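Long-range contact in GDP-L-fucose synthase (Campylobacter jejuni subsp. jejuni serotype O:2, PDB 7M13), which serves as a GDP-D-glycero-L-gluco-heptose synthase in capsular polysaccharide formation, an NADPH-dependent enzyme of the fucose synthase subfamily: residues 121-126 with 315-320. Sequence-based numbering, arbitrary orientation.
Sequences NPLKEE and MDRLMD
Two main-chain hydrogen bonds grip Leu-123 from successive peptides of the loop 315-320: its N donates to Leu-318 O (2.8 Å) in the carbonyl plane, while its O accepts Asp-320 N (2.8 Å) from above the carbonyl plane. The Asn-121 carboxamide extends this pairing, bonding the main chain on both sides of Arg-317. Its ND2 donates almost straight to Asp-316 O (3.0 Å, N-H...O 169°), and its OD1 takes Leu-318 N (3.0 Å) along a more bent path. These two bonds fix which way the amide is flipped. A water donates to Asn-121 OD1 and accepts from Arg-317 NH2; a second joins Glu-125 OE1 to Asp-320 O, while Glu-125 OE2 accepts Asn-278 N.

In the van der Waals contacts, Leu-123 CD1 sits over the centre of one guanidinium face of Arg-317, 4.0 Å from CZ, and also meets Met-319 SD at 4.1 Å. The bends at chi2 and chi3 of Arg-317 fold the group back beneath this methyl, where NH2 bonds Pro-116 O and NH1 bonds Gly-112 O and Tyr-115 O. Pro-122, after a cis peptide bond, lays its ring alongside Asp-320, CB to CB 3.8 Å.

The N and O of Leu-123 bonding on either side of Met-319 mark an isolated parallel beta bridge, here between the loop following Rossmann strand 105-111 and a late loop before helix 322-326, with the side chain of Met-319 about 7 Å from the bound NADP.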
loop_
_atom_site.group_PDB
_atom_site.type_symbol
_atom_site.label_atom_id
_atom_site.label_comp_id
_atom_site.label_asym_id
_atom_site.label_seq_id
_atom_site.Cartn_x
_atom_site.Cartn_y
_atom_site.Cartn_z
ATOM N N ASN B 121 -0.064 23.337 3.516
ATOM C CA ASN B 121 -0.045 23.410 4.992
ATOM C C ASN B 121 -1.121 24.375 5.452
ATOM O O ASN B 121 -1.355 25.413 4.810
ATOM C CB ASN B 121 1.306 23.885 5.501
ATOM C CG ASN B 121 2.409 22.891 5.262
ATOM O OD1 ASN B 121 2.296 21.740 5.665
ATOM N ND2 ASN B 121 3.491 23.346 4.646
ATOM N N PRO B 122 -1.764 24.112 6.602
ATOM C CA PRO B 122 -1.538 22.901 7.387
ATOM C C PRO B 122 -2.236 21.706 6.736
ATOM O O PRO B 122 -3.290 21.835 6.136
ATOM C CB PRO B 122 -2.118 23.264 8.749
ATOM C CG PRO B 122 -3.267 24.203 8.394
ATOM C CD PRO B 122 -2.737 25.016 7.239
ATOM N N LEU B 123 -1.640 20.521 6.905
ATOM C CA LEU B 123 -2.109 19.298 6.215
ATOM C C LEU B 123 -3.358 18.746 6.875
ATOM O O LEU B 123 -3.329 18.428 8.091
ATOM C CB LEU B 123 -0.997 18.250 6.275
ATOM C CG LEU B 123 0.292 18.639 5.582
ATOM C CD1 LEU B 123 1.434 17.760 6.066
ATOM C CD2 LEU B 123 0.107 18.547 4.071
ATOM N N LYS B 124 -4.446 18.630 6.124
ATOM C CA LYS B 124 -5.691 17.990 6.560
ATOM C C LYS B 124 -5.591 16.497 6.281
ATOM O O LYS B 124 -4.967 16.096 5.299
ATOM C CB LYS B 124 -6.846 18.620 5.801
ATOM C CG LYS B 124 -7.085 20.094 6.095
ATOM C CD LYS B 124 -8.371 20.603 5.447
ATOM C CE LYS B 124 -9.647 20.008 5.986
ATOM N NZ LYS B 124 -10.846 20.546 5.297
ATOM N N GLU B 125 -6.353 15.733 7.031
ATOM C CA GLU B 125 -6.394 14.254 6.850
ATOM C C GLU B 125 -6.804 13.952 5.406
ATOM O O GLU B 125 -6.334 12.945 4.837
ATOM C CB GLU B 125 -7.299 13.679 7.919
ATOM C CG GLU B 125 -6.681 13.708 9.303
ATOM C CD GLU B 125 -6.957 14.938 10.166
ATOM O OE1 GLU B 125 -7.519 15.953 9.619
ATOM O OE2 GLU B 125 -6.656 14.907 11.394
ATOM N N GLU B 126 -7.705 14.743 4.844
ATOM C CA GLU B 126 -8.297 14.520 3.521
ATOM C C GLU B 126 -7.285 14.748 2.418
ATOM O O GLU B 126 -7.656 14.476 1.265
ATOM C CB GLU B 126 -9.493 15.450 3.299
ATOM C CG GLU B 126 -10.678 15.154 4.191
ATOM C CD GLU B 126 -10.696 15.877 5.536
ATOM O OE1 GLU B 126 -11.785 15.840 6.169
ATOM O OE2 GLU B 126 -9.648 16.466 5.969
ATOM N N MET B 315 11.006 20.769 2.848
ATOM C CA MET B 315 9.738 21.530 2.639
ATOM C C MET B 315 9.003 21.656 3.976
ATOM O O MET B 315 9.132 20.747 4.808
ATOM C CB MET B 315 8.821 20.861 1.613
ATOM C CG MET B 315 9.100 21.313 0.188
ATOM S SD MET B 315 7.994 20.519 -1.006
ATOM C CE MET B 315 6.688 21.741 -1.109
ATOM N N ASP B 316 8.343 22.791 4.197
ATOM C CA ASP B 316 7.586 23.053 5.442
ATOM C C ASP B 316 6.526 21.948 5.555
ATOM O O ASP B 316 5.950 21.584 4.519
ATOM C CB ASP B 316 6.973 24.453 5.419
ATOM C CG ASP B 316 7.954 25.622 5.428
ATOM O OD1 ASP B 316 9.195 25.391 5.455
ATOM O OD2 ASP B 316 7.456 26.766 5.447
ATOM N N ARG B 317 6.311 21.385 6.745
ATOM C CA ARG B 317 5.238 20.396 7.005
ATOM C C ARG B 317 4.636 20.727 8.353
ATOM O O ARG B 317 5.382 20.768 9.340
ATOM C CB ARG B 317 5.712 18.933 7.064
ATOM C CG ARG B 317 6.474 18.487 5.836
ATOM C CD ARG B 317 5.492 18.468 4.683
ATOM N NE ARG B 317 5.039 17.122 4.434
ATOM C CZ ARG B 317 4.280 16.780 3.404
ATOM N NH1 ARG B 317 4.013 15.504 3.211
ATOM N NH2 ARG B 317 3.799 17.701 2.591
ATOM N N LEU B 318 3.325 20.908 8.405
ATOM C CA LEU B 318 2.618 21.211 9.658
ATOM C C LEU B 318 1.265 20.541 9.559
ATOM O O LEU B 318 0.554 20.833 8.572
ATOM C CB LEU B 318 2.449 22.738 9.758
ATOM C CG LEU B 318 1.520 23.235 10.858
ATOM C CD1 LEU B 318 2.016 22.809 12.218
ATOM C CD2 LEU B 318 1.370 24.746 10.778
ATOM N N MET B 319 0.905 19.755 10.563
ATOM C CA MET B 319 -0.440 19.130 10.612
ATOM C C MET B 319 -1.520 20.155 10.946
ATOM O O MET B 319 -1.340 20.955 11.865
ATOM C CB MET B 319 -0.514 18.025 11.657
ATOM C CG MET B 319 0.344 16.807 11.393
ATOM S SD MET B 319 0.223 16.211 9.708
ATOM C CE MET B 319 1.079 14.653 9.946
ATOM N N ASP B 320 -2.681 20.033 10.325
ATOM C CA ASP B 320 -3.943 20.621 10.815
ATOM C C ASP B 320 -4.470 19.664 11.882
ATOM O O ASP B 320 -4.748 18.505 11.513
ATOM C CB ASP B 320 -4.918 20.801 9.656
ATOM C CG ASP B 320 -6.160 21.583 10.043
ATOM O OD1 ASP B 320 -6.561 21.504 11.214
ATOM O OD2 ASP B 320 -6.693 22.300 9.193
HETATM O O HOH W 1 3.118 20.436 3.080
HETATM O O HOH W 2 -7.525 18.096 11.304
#